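Protein P47 (Clostridium botulinum, PDB 6EKT) adopts a tubular lipid-binding (TULIP) type of fold and may belong to a progenitor complex protecting botulinum neurotoxin A2 in the host gut. Local coordinates at residues Q62-W71 with Y157-F166. Numbering follows the deposited sequence. Where two conformers were deposited one is given.
Sequences QEIKMVFDNW and YFNKLLINAF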
ATOM      1  N   GLN A  62      25.950  39.442  15.626  1.00 44.29           N
ATOM      2  CA  GLN A  62      25.986  38.279  14.733  1.00 42.57           C
ATOM      3  C   GLN A  62      24.940  38.424  13.643  1.00 41.94           C
ATOM      4  O   GLN A  62      23.815  38.869  13.903  1.00 41.99           O
ATOM      5  CB  GLN A  62      25.748  36.968  15.501  1.00 41.38           C
ATOM      6  CG  GLN A  62      26.938  36.503  16.342  1.00 41.59           C
ATOM      7  CD  GLN A  62      26.745  35.138  17.007  1.00 41.11           C
ATOM      8  OE1 GLN A  62      25.687  34.510  16.903  1.00 41.21           O
ATOM      9  NE2 GLN A  62      27.790  34.672  17.691  1.00 41.30           N
ATOM     10  N   GLU A  63      25.328  38.062  12.424  1.00 40.98           N
ATOM     11  CA  GLU A  63      24.391  37.989  11.301  1.00 42.04           C
ATOM     12  C   GLU A  63      24.747  36.887  10.301  1.00 40.48           C
ATOM     13  O   GLU A  63      25.905  36.482  10.190  1.00 39.71           O
ATOM     14  CB  GLU A  63      24.250  39.354  10.606  1.00 44.33           C
ATOM     15  CG  GLU A  63      25.492  39.814   9.869  1.00 46.76           C
ATOM     16  CD  GLU A  63      25.488  41.303   9.563  1.00 48.84           C
ATOM     17  OE1 GLU A  63      24.728  41.749   8.676  1.00 51.76           O
ATOM     18  OE2 GLU A  63      26.268  42.021  10.204  1.00 50.61           O
ATOM     19  N   ILE A  64      23.731  36.407   9.587  1.00 40.43           N
ATOM     20  CA  ILE A  64      23.896  35.380   8.561  1.00 39.23           C
ATOM     21  C   ILE A  64      22.869  35.588   7.439  1.00 39.29           C
ATOM     22  O   ILE A  64      21.721  35.965   7.701  1.00 39.74           O
ATOM     23  CB  ILE A  64      23.836  33.939   9.148  1.00 38.01           C
ATOM     24  CG1 ILE A  64      24.068  32.887   8.047  1.00 38.02           C
ATOM     25  CG2 ILE A  64      22.546  33.701   9.930  1.00 37.16           C
ATOM     26  CD1 ILE A  64      24.337  31.479   8.551  1.00 37.19           C
ATOM     27  N   LYS A  65      23.311  35.371   6.203  1.00 38.98           N
ATOM     28  CA  LYS A  65      22.451  35.425   5.027  1.00 40.79           C
ATOM     29  C   LYS A  65      22.773  34.226   4.148  1.00 40.58           C
ATOM     30  O   LYS A  65      23.952  33.983   3.853  1.00 40.28           O
ATOM     31  CB  LYS A  65      22.693  36.727   4.237  1.00 42.67           C
ATOM     32  CG  LYS A  65      21.962  36.805   2.903  1.00 44.99           C
ATOM     33  CD  LYS A  65      22.142  38.180   2.281  1.00 46.93           C
ATOM     34  CE  LYS A  65      21.445  38.259   0.941  1.00 49.37           C
ATOM     35  NZ  LYS A  65      21.722  39.609   0.372  1.00 51.06           N
ATOM     36  N   MET A  66      21.726  33.496   3.735  1.00 41.50           N
ATOM     37  CA  MET A  66      21.857  32.317   2.867  1.00 41.50           C
ATOM     38  C   MET A  66      20.839  32.347   1.742  1.00 42.94           C
ATOM     39  O   MET A  66      19.625  32.320   1.989  1.00 43.85           O
ATOM     40  CB  MET A  66      21.704  31.014   3.672  1.00 39.86           C
ATOM     41  CG  MET A  66      22.817  30.726   4.671  1.00 39.46           C
ATOM     42  SD  MET A  66      22.640  29.212   5.644  1.00 38.50           S
ATOM     43  CE  MET A  66      21.261  29.588   6.719  1.00 38.54           C
ATOM     44  N   VAL A  67      21.330  32.402   0.508  1.00 43.81           N
ATOM     45  CA  VAL A  67      20.476  32.232  -0.674  1.00 44.84           C
ATOM     46  C   VAL A  67      20.822  30.863  -1.279  1.00 43.95           C
ATOM     47  O   VAL A  67      21.981  30.606  -1.643  1.00 43.85           O
ATOM     48  CB  VAL A  67      20.642  33.381  -1.717  1.00 46.97           C
ATOM     49  CG1 VAL A  67      19.503  33.360  -2.733  1.00 48.48           C
ATOM     50  CG2 VAL A  67      20.705  34.756  -1.045  1.00 47.35           C
ATOM     51  N   PHE A  68      19.820  29.986  -1.361  1.00 43.25           N
ATOM     52  CA  PHE A  68      20.039  28.589  -1.746  1.00 42.78           C
ATOM     53  C   PHE A  68      20.045  28.322  -3.247  1.00 44.88           C
ATOM     54  O   PHE A  68      19.212  28.840  -3.996  1.00 46.59           O
ATOM     55  CB  PHE A  68      19.021  27.662  -1.054  1.00 40.65           C
ATOM     56  CG  PHE A  68      19.087  27.716   0.449  1.00 38.60           C
ATOM     57  CD1 PHE A  68      20.126  27.101   1.141  1.00 36.94           C
ATOM     58  CD2 PHE A  68      18.091  28.368   1.175  1.00 38.37           C
ATOM     59  CE1 PHE A  68      20.175  27.139   2.532  1.00 36.09           C
ATOM     60  CE2 PHE A  68      18.135  28.421   2.563  1.00 37.22           C
ATOM     61  CZ  PHE A  68      19.178  27.806   3.244  1.00 35.90           C
ATOM     62  N   ASP A  69      21.012  27.510  -3.662  1.00 45.65           N
ATOM     63  CA  ASP A  69      21.064  26.907  -4.991  1.00 46.71           C
ATOM     64  C   ASP A  69      19.862  25.968  -5.197  1.00 46.00           C
ATOM     65  O   ASP A  69      19.129  26.090  -6.186  1.00 47.10           O
ATOM     66  CB  ASP A  69      22.377  26.125  -5.125  1.00 48.77           C
ATOM     67  CG  ASP A  69      23.014  26.259  -6.489  1.00 52.69           C
ATOM     68  OD1 ASP A  69      22.548  25.595  -7.434  1.00 54.73           O
ATOM     69  OD2 ASP A  69      24.003  27.017  -6.606  1.00 54.32           O
ATOM     70  N   ASN A  70      19.664  25.068  -4.228  0.50 43.33           N
ATOM     71  CA  ASN A  70      18.699  23.969  -4.293  0.50 41.76           C
ATOM     72  C   ASN A  70      18.624  23.332  -2.903  0.50 39.57           C
ATOM     73  O   ASN A  70      19.475  23.618  -2.061  0.50 38.49           O
ATOM     74  CB  ASN A  70      19.168  22.920  -5.303  0.50 41.96           C
ATOM     75  CG  ASN A  70      18.083  21.920  -5.635  0.50 41.43           C
ATOM     76  OD1 ASN A  70      16.923  22.141  -5.308  0.50 40.81           O
ATOM     77  ND2 ASN A  70      18.452  20.818  -6.273  0.50 41.41           N
ATOM     78  N   TRP A  71      17.602  22.507  -2.661  1.00 38.63           N
ATOM     79  CA  TRP A  71      17.621  21.527  -1.558  1.00 37.04           C
ATOM     80  C   TRP A  71      17.407  20.177  -2.225  1.00 36.99           C
ATOM     81  O   TRP A  71      16.551  20.057  -3.107  1.00 39.53           O
ATOM     82  CB  TRP A  71      16.512  21.762  -0.530  1.00 35.99           C
ATOM     83  CG  TRP A  71      16.687  22.909   0.425  1.00 36.49           C
ATOM     84  CD1 TRP A  71      17.550  23.979   0.316  1.00 37.50           C
ATOM     85  CD2 TRP A  71      15.926  23.136   1.613  1.00 35.97           C
ATOM     86  NE1 TRP A  71      17.393  24.832   1.385  1.00 36.79           N
ATOM     87  CE2 TRP A  71      16.396  24.350   2.189  1.00 36.27           C
ATOM     88  CE3 TRP A  71      14.897  22.427   2.260  1.00 35.06           C
ATOM     89  CZ2 TRP A  71      15.877  24.864   3.383  1.00 36.13           C
ATOM     90  CZ3 TRP A  71      14.369  22.946   3.439  1.00 35.13           C
ATOM     91  CH2 TRP A  71      14.869  24.153   3.996  1.00 35.65           C
ATOM     92  N   TYR A 157      30.896  28.674  14.539  1.00 30.18           N
ATOM     93  CA  TYR A 157      29.931  29.777  14.430  1.00 31.32           C
ATOM     94  C   TYR A 157      28.889  29.595  13.329  1.00 31.23           C
ATOM     95  O   TYR A 157      27.708  29.960  13.508  1.00 30.62           O
ATOM     96  CB  TYR A 157      30.632  31.142  14.329  1.00 32.79           C
ATOM     97  CG  TYR A 157      31.226  31.552  15.653  1.00 33.52           C
ATOM     98  CD1 TYR A 157      30.398  31.924  16.734  1.00 33.86           C
ATOM     99  CD2 TYR A 157      32.609  31.545  15.853  1.00 33.88           C
ATOM    100  CE1 TYR A 157      30.943  32.287  17.971  1.00 33.79           C
ATOM    101  CE2 TYR A 157      33.155  31.910  17.079  1.00 34.43           C
ATOM    102  CZ  TYR A 157      32.324  32.284  18.130  1.00 34.18           C
ATOM    103  OH  TYR A 157      32.898  32.636  19.345  1.00 35.23           O
ATOM    104  N   PHE A 158      29.325  29.017  12.211  1.00 30.41           N
ATOM    105  CA  PHE A 158      28.425  28.726  11.110  1.00 31.06           C
ATOM    106  C   PHE A 158      27.302  27.770  11.552  1.00 29.84           C
ATOM    107  O   PHE A 158      26.123  28.016  11.263  1.00 30.35           O
ATOM    108  CB  PHE A 158      29.181  28.167   9.890  1.00 31.56           C
ATOM    109  CG  PHE A 158      28.271  27.721   8.765  1.00 32.25           C
ATOM    110  CD1 PHE A 158      27.574  28.657   7.987  1.00 33.42           C
ATOM    111  CD2 PHE A 158      28.111  26.362   8.479  1.00 32.04           C
ATOM    112  CE1 PHE A 158      26.728  28.245   6.960  1.00 33.79           C
ATOM    113  CE2 PHE A 158      27.277  25.947   7.439  1.00 32.61           C
ATOM    114  CZ  PHE A 158      26.583  26.884   6.682  1.00 33.21           C
ATOM    115  N   ASN A 159      27.676  26.704  12.255  1.00 29.01           N
ATOM    116  CA  ASN A 159      26.704  25.711  12.735  1.00 28.54           C
ATOM    117  C   ASN A 159      25.636  26.327  13.598  1.00 29.38           C
ATOM    118  O   ASN A 159      24.448  26.025  13.426  1.00 29.43           O
ATOM    119  CB  ASN A 159      27.399  24.587  13.500  1.00 27.54           C
ATOM    120  CG  ASN A 159      28.215  23.704  12.587  1.00 27.86           C
ATOM    121  OD1 ASN A 159      28.070  23.766  11.350  1.00 27.91           O
ATOM    122  ND2 ASN A 159      29.110  22.901  13.175  1.00 27.33           N
ATOM    123  N   LYS A 160      26.063  27.181  14.525  1.00 29.23           N
ATOM    124  CA  LYS A 160      25.141  27.885  15.399  1.00 30.36           C
ATOM    125  C   LYS A 160      24.209  28.797  14.602  1.00 30.71           C
ATOM    126  O   LYS A 160      22.996  28.749  14.801  1.00 30.68           O
ATOM    127  CB  LYS A 160      25.907  28.663  16.471  1.00 31.30           C
ATOM    128  CG  LYS A 160      25.020  29.336  17.503  1.00 33.05           C
ATOM    129  CD  LYS A 160      24.887  30.833  17.222  1.00 34.45           C
ATOM    130  CE  LYS A 160      24.207  31.560  18.372  1.00 35.41           C
ATOM    131  NZ  LYS A 160      23.569  32.820  17.879  1.00 36.16           N
ATOM    132  N   LEU A 161      24.777  29.605  13.708  1.00 30.72           N
ATOM    133  CA  LEU A 161      23.990  30.587  12.953  1.00 32.44           C
ATOM    134  C   LEU A 161      23.096  29.951  11.886  1.00 32.73           C
ATOM    135  O   LEU A 161      22.043  30.507  11.568  1.00 33.92           O
ATOM    136  CB  LEU A 161      24.885  31.670  12.336  1.00 33.47           C
ATOM    137  CG  LEU A 161      25.513  32.643  13.344  1.00 33.75           C
ATOM    138  CD1 LEU A 161      26.628  33.450  12.697  1.00 34.71           C
ATOM    139  CD2 LEU A 161      24.435  33.577  13.893  1.00 35.11           C
ATOM    140  N   LEU A 162      23.518  28.814  11.336  1.00 31.95           N
ATOM    141  CA  LEU A 162      22.669  28.058  10.401  1.00 33.56           C
ATOM    142  C   LEU A 162      21.366  27.629  11.059  1.00 33.35           C
ATOM    143  O   LEU A 162      20.296  27.778  10.484  1.00 34.27           O
ATOM    144  CB  LEU A 162      23.383  26.835   9.801  1.00 32.87           C
ATOM    145  CG  LEU A 162      22.518  26.052   8.775  1.00 33.65           C
ATOM    146  CD1 LEU A 162      23.292  25.652   7.527  1.00 33.79           C
ATOM    147  CD2 LEU A 162      21.841  24.830   9.398  1.00 32.00           C
ATOM    148  N   ILE A 163      21.471  27.084  12.262  1.00 33.47           N
ATOM    149  CA  ILE A 163      20.292  26.625  12.982  1.00 33.55           C
ATOM    150  C   ILE A 163      19.403  27.826  13.327  1.00 33.61           C
ATOM    151  O   ILE A 163      18.183  27.762  13.154  1.00 33.23           O
ATOM    152  CB  ILE A 163      20.696  25.817  14.223  1.00 32.93           C
ATOM    153  CG1 ILE A 163      21.447  24.563  13.772  1.00 33.23           C
ATOM    154  CG2 ILE A 163      19.478  25.441  15.057  1.00 33.37           C
ATOM    155  CD1 ILE A 163      22.001  23.719  14.905  1.00 33.87           C
ATOM    156  N   ASN A 164      20.031  28.916  13.790  1.00 34.25           N
ATOM    157  CA  ASN A 164      19.307  30.151  14.085  1.00 34.93           C
ATOM    158  C   ASN A 164      18.478  30.550  12.885  1.00 34.99           C
ATOM    159  O   ASN A 164      17.277  30.811  13.022  1.00 35.46           O
ATOM    160  CB  ASN A 164      20.259  31.302  14.410  1.00 35.56           C
ATOM    161  CG  ASN A 164      20.682  31.346  15.861  1.00 36.48           C
ATOM    162  OD1 ASN A 164      21.815  31.704  16.149  1.00 34.98           O
ATOM    163  ND2 ASN A 164      19.779  31.014  16.778  1.00 37.44           N
ATOM    164  N   ALA A 165      19.126  30.576  11.717  1.00 34.38           N
ATOM    165  CA  ALA A 165      18.487  31.012  10.488  1.00 35.22           C
ATOM    166  C   ALA A 165      17.345  30.065  10.047  1.00 35.01           C
ATOM    167  O   ALA A 165      16.257  30.527   9.674  1.00 35.11           O
ATOM    168  CB  ALA A 165      19.522  31.205   9.386  1.00 34.97           C
ATOM    169  N   PHE A 166      17.569  28.756  10.138  1.00 34.44           N
ATOM    170  CA  PHE A 166      16.508  27.795   9.782  1.00 35.38           C
ATOM    171  C   PHE A 166      15.269  27.954  10.654  1.00 36.45           C
ATOM    172  O   PHE A 166      14.170  28.155  10.129  1.00 37.73           O
ATOM    173  CB  PHE A 166      17.025  26.343   9.780  1.00 33.87           C
ATOM    174  CG  PHE A 166      17.643  25.928   8.472  1.00 33.89           C
ATOM    175  CD1 PHE A 166      18.774  26.578   7.972  1.00 34.46           C
ATOM    176  CD2 PHE A 166      17.092  24.882   7.727  1.00 33.73           C
ATOM    177  CE1 PHE A 166      19.342  26.205   6.756  1.00 34.89           C
ATOM    178  CE2 PHE A 166      17.646  24.510   6.504  1.00 33.92           C
ATOM    179  CZ  PHE A 166      18.776  25.165   6.024  1.00 35.07           C
TER
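Strand 62-68 lies across the 157-166 part of helix 152-168 at 69°, the two axes 8.7 Å apart at their closest, and Ile-64 faces Leu-161 where the backbones are nearest. Alternate residues Gln-62, Ile-64, Met-66 and Phe-68 point to the helix. Ile-64 lies alongside Leu-161 with the two side chains running in opposite directions; its CD1 rests 3.8 Å from Leu-161 CB, while its CG2 meets Ala-165 CB. Met-66 bends at its last torsion (chi3 -69°), which brings CE to 3.6 Å from Ala-165 CB and against the edge of the Phe-166 ring, near the ring plane. Beyond the strand, Trp-71 sets its six-membered ring nearly parallel to Phe-166 (10° between planes) but slid aside with little overlap, CZ2 being 3.6 Å from Phe-166 CE2. Phe-68 touches the same ring obliquely, CZ to CZ, and takes Trp-71 NE1 over the centre of one face; Phe-53 adds edge-to-face contacts to both phenylalanines. At the other end, Lys-160 NZ donates to Gln-62 OE1 (2.9 Å), somewhat out of the carbonyl plane. Its bond to Asn-164 OD1 (2.7 Å), one helical turn on, helps position the ammonium. The helix packs on the antiparallel sheet containing strands 52-57, 62-68 and 91-94. Apolar and aromatic packing thus holds the buried middle, while the single cross-contact hydrogen bond sits at the partly exposed end.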